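Local coordinates for inorganic pyrophosphatase (Helicobacter pylori, PDB 2BQX), which catalyses the magnesium-dependent hydrolysis of inorganic pyrophosphate to two phosphate ions, working as a homohexamer in the cytoplasm, at the interface of chains A and B. Residues are numbered along the deposited sequence; one frame, centred on the assembly and turned at random. Chains: chain A/B, Inorganic pyrophosphatase.

Contact 1: the interface of chains A and B. Residues chain A 26-27, 29, 40, 43; chain B 76-79, 113.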
# COMPACT_ATOMS: atom_id res chain seq x y z
N ASN A 26 4.99 0.21 11.87
CA ASN A 26 5.99 0.78 12.75
C ASN A 26 5.24 1.56 13.84
O ASN A 26 5.82 2.36 14.56
CB ASN A 26 6.95 1.71 11.98
CG ASN A 26 6.27 2.94 11.41
OD1 ASN A 26 5.06 2.95 11.21
ND2 ASN A 26 7.06 3.98 11.12
N ILE A 27 3.94 1.28 13.97
CA ILE A 27 3.12 1.95 14.97
C ILE A 27 2.61 0.94 16.00
O ILE A 27 1.88 0.01 15.66
CB ILE A 27 1.90 2.66 14.35
CG1 ILE A 27 2.36 3.70 13.33
CG2 ILE A 27 1.08 3.33 15.47
CD1 ILE A 27 1.22 4.35 12.56
N TYR A 29 0.19 0.11 18.98
CA TYR A 29 -1.03 0.57 19.63
C TYR A 29 -1.11 -0.18 20.95
O TYR A 29 -0.39 -1.16 21.17
CB TYR A 29 -2.28 0.24 18.80
CG TYR A 29 -2.38 1.01 17.51
CD1 TYR A 29 -2.95 2.29 17.47
CD2 TYR A 29 -1.87 0.49 16.32
CE1 TYR A 29 -3.01 3.02 16.29
CE2 TYR A 29 -1.92 1.21 15.13
CZ TYR A 29 -2.49 2.48 15.13
OH TYR A 29 -2.51 3.22 13.96
N VAL A 40 -2.67 5.06 20.66
CA VAL A 40 -1.43 5.11 19.89
C VAL A 40 -0.38 5.18 20.98
O VAL A 40 -0.35 6.13 21.76
CB VAL A 40 -1.34 6.37 19.03
CG1 VAL A 40 0.01 6.42 18.33
CG2 VAL A 40 -2.47 6.38 18.00
N VAL A 43 5.69 5.16 18.03
CA VAL A 43 6.06 5.05 16.63
C VAL A 43 7.54 4.73 16.73
O VAL A 43 8.30 5.49 17.33
CB VAL A 43 5.86 6.37 15.85
CG1 VAL A 43 6.31 6.18 14.41
CG2 VAL A 43 4.39 6.79 15.88
N VAL B 76 3.55 9.51 9.99
CA VAL B 76 2.78 8.28 9.85
C VAL B 76 1.28 8.49 9.96
O VAL B 76 0.82 9.50 10.49
CB VAL B 76 3.20 7.21 10.90
CG1 VAL B 76 4.69 6.94 10.80
CG2 VAL B 76 2.81 7.65 12.30
N ALA B 77 0.52 7.53 9.45
CA ALA B 77 -0.94 7.57 9.48
C ALA B 77 -1.48 6.70 10.62
O ALA B 77 -1.17 5.51 10.69
CB ALA B 77 -1.49 7.06 8.13
N PHE B 78 -2.28 7.29 11.50
CA PHE B 78 -2.87 6.57 12.62
C PHE B 78 -4.22 6.01 12.19
O PHE B 78 -4.97 6.66 11.44
CB PHE B 78 -3.06 7.51 13.83
CG PHE B 78 -1.77 8.12 14.32
CD1 PHE B 78 -0.67 7.32 14.60
CD2 PHE B 78 -1.66 9.50 14.49
CE1 PHE B 78 0.54 7.88 15.02
CE2 PHE B 78 -0.46 10.07 14.91
CZ PHE B 78 0.64 9.26 15.18
N GLN B 79 -4.54 4.82 12.68
CA GLN B 79 -5.79 4.14 12.35
C GLN B 79 -7.04 4.87 12.82
O GLN B 79 -7.11 5.30 13.98
CB GLN B 79 -5.77 2.74 12.96
CG GLN B 79 -7.02 1.92 12.68
CD GLN B 79 -6.79 0.44 12.93
OE1 GLN B 79 -5.99 -0.20 12.24
NE2 GLN B 79 -7.47 -0.11 13.92
N ASP B 113 6.04 9.80 19.66
CA ASP B 113 6.90 9.97 18.49
C ASP B 113 7.58 11.34 18.59
O ASP B 113 6.91 12.37 18.48
CB ASP B 113 6.08 9.88 17.20
CG ASP B 113 6.94 9.96 15.95
OD1 ASP B 113 8.16 10.19 16.06
OD2 ASP B 113 6.40 9.79 14.84
O HOH W 1 9.68 7.64 16.45
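B:Val76 and A:Ile27 meet tip to tip at the centre of an apolar patch between two subunits of this hexameric PPase-family enzyme, where strands 27-31 and 38-43 of chain A receive the loop 76-79 of chain B. Branched aliphatic side chains suit such strands, because they offer short, rigid surfaces. The CD1 methyl of A:Ile27 lies 3.7 Å from B:Val76 CG2 and also meets the carbonyl oxygen of B:Ala77. B:Val76 uses both branches: CG2 also faces A:Val43 CG2, while CG1 meets the tip of the side-chain amide of A:Asn26, 3.8 Å from ND2. A:Val40 crosses B:Phe78 at about a right angle, both methyls lying over one face of the ring, toward its CD1-CE1 rim, with CG1 3.7 Å from CE1. With CG beside its backbone N (chi1 -59°), B:Phe78 points CE1 at A:Val43 CG2, which lies close to the ring plane.

Polar contacts flank the apolar patch. The backbone N of B:Gln79 donates to the phenol oxygen OH of A:Tyr29 at 2.9 Å, nearly straight (162° at H); a tyrosine can reach across and still accept a bond at its tip. A:Ile27 CG2 covers one face of that ring near its rim, which probably limits its swing. B:Asp113 crosses A:Val43 obliquely and turns the flat face of its carboxylate to CB, OD2 3.6 Å away, while a water 2.7 Å from A:Val43 O and 3.0 Å from B:Asp113 OD1 joins the subunits.

Contact 2: the interface of chains A and B. Residues chain A 29, 38, 79-80; chain B 79, 82.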
# COMPACT_ATOMS: atom_id res chain seq x y z
N TYR A 29 0.19 0.11 18.98
CA TYR A 29 -1.03 0.57 19.63
C TYR A 29 -1.11 -0.18 20.95
O TYR A 29 -0.39 -1.16 21.17
CB TYR A 29 -2.28 0.24 18.80
CG TYR A 29 -2.38 1.01 17.51
CD1 TYR A 29 -2.95 2.29 17.47
CD2 TYR A 29 -1.87 0.49 16.32
CE1 TYR A 29 -3.01 3.02 16.29
CE2 TYR A 29 -1.92 1.21 15.13
CZ TYR A 29 -2.49 2.48 15.13
OH TYR A 29 -2.51 3.22 13.96
N LEU A 38 -8.33 2.04 21.59
CA LEU A 38 -7.07 1.62 21.00
C LEU A 38 -6.18 2.86 21.02
O LEU A 38 -6.36 3.78 20.22
CB LEU A 38 -7.31 1.16 19.56
CG LEU A 38 -6.17 0.44 18.85
CD1 LEU A 38 -5.84 -0.85 19.60
CD2 LEU A 38 -6.58 0.13 17.41
N GLN A 79 -5.60 -6.48 11.45
CA GLN A 79 -5.92 -5.13 11.91
C GLN A 79 -5.79 -4.94 13.41
O GLN A 79 -6.29 -5.75 14.19
CB GLN A 79 -7.35 -4.79 11.48
CG GLN A 79 -7.80 -3.40 11.89
CD GLN A 79 -9.02 -2.95 11.10
OE1 GLN A 79 -8.96 -2.78 9.89
NE2 GLN A 79 -10.14 -2.78 11.80
N ALA A 80 -5.10 -3.87 13.82
CA ALA A 80 -4.95 -3.61 15.25
C ALA A 80 -6.35 -3.52 15.82
O ALA A 80 -7.23 -2.90 15.23
CB ALA A 80 -4.19 -2.31 15.48
N GLN B 79 -4.54 4.82 12.68
CA GLN B 79 -5.79 4.14 12.35
C GLN B 79 -7.04 4.87 12.82
O GLN B 79 -7.11 5.30 13.98
CB GLN B 79 -5.77 2.74 12.96
CG GLN B 79 -7.02 1.92 12.68
CD GLN B 79 -6.79 0.44 12.93
OE1 GLN B 79 -5.99 -0.20 12.24
NE2 GLN B 79 -7.47 -0.11 13.92
N SER B 82 -8.54 5.15 16.58
CA SER B 82 -7.55 5.11 17.66
C SER B 82 -7.51 6.47 18.36
O SER B 82 -8.10 7.44 17.89
CB SER B 82 -6.16 4.74 17.13
OG SER B 82 -5.68 5.68 16.19
O HOH W 2 -3.98 -2.04 11.98
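B:Gln79, which buries the most surface here, reaches with its side-chain amide to the backbone of A:Ala80 in the neighbouring subunit of the pyrophosphatase hexamer. Its CG is anti to the backbone N and the chain stays extended beyond it, giving the length needed to span the interface. The amide NE2 donates to A:Ala80 O at 3.1 Å, with 161° at H. The acceptor lies almost in the glutamine amide plane, whereas NE2 stands 32° out of the plane of the alanine carbonyl. OE1 answers the same residue through a water, 2.7 Å from OE1 and 2.8 Å from A:Ala80 N. Glutamine suits the place because its one flat group can donate to a peptide oxygen and also pair with a water bound to a peptide nitrogen; together these contacts should fix the amide's rotation. A:Leu38 supplies an apolar flank, crossing the glutamine at about a right angle with CD2 3.6 Å from NE2. The CG methylene of A:Gln79 lies 3.7 Å from B:Gln79 OE1, and the two glutamine amides are turned 60° apart.

A:Tyr29, already joined by its hydroxyl to the backbone of B:Gln79, offers ring carbon CE1 to B:Ser82 CB at 3.7 Å. B:Ser82, a small residue, lets its CB pack against the ring while its backbone passes close to the carbonyl of A:Leu38. Its OG turns back within chain B and donates to B:Gln79 O at 2.7 Å, approaching one lone pair of that oxygen within the plane of its peptide, which probably helps brace the loop. In the fold, A:Tyr29 and A:Leu38 belong to strands 27-31 and 38-43, while A:Gln79, A:Ala80, B:Gln79 and B:Ser82 lie in the loops leading to strand 83-96 of their chains.

The C-alpha centres of contact 1 and contact 2 are about 8 Å apart, and A:Tyr29 and B:Gln79 belong to both, making them neighbouring parts of one continuous interface. Strands 27-31 and 38-43 of chain A serve each: contact 1 is chiefly apolar, contact 2 chiefly polar and partly water-mediated. Residue 79 enters contact 2 from both chains in unlike roles, in keeping with an interface that is not an exact two-fold. Because the protein is a homohexamer, the pair probably helps hold its subunits together, with the apolar patch supplying packing and the polar one likely fixing the register.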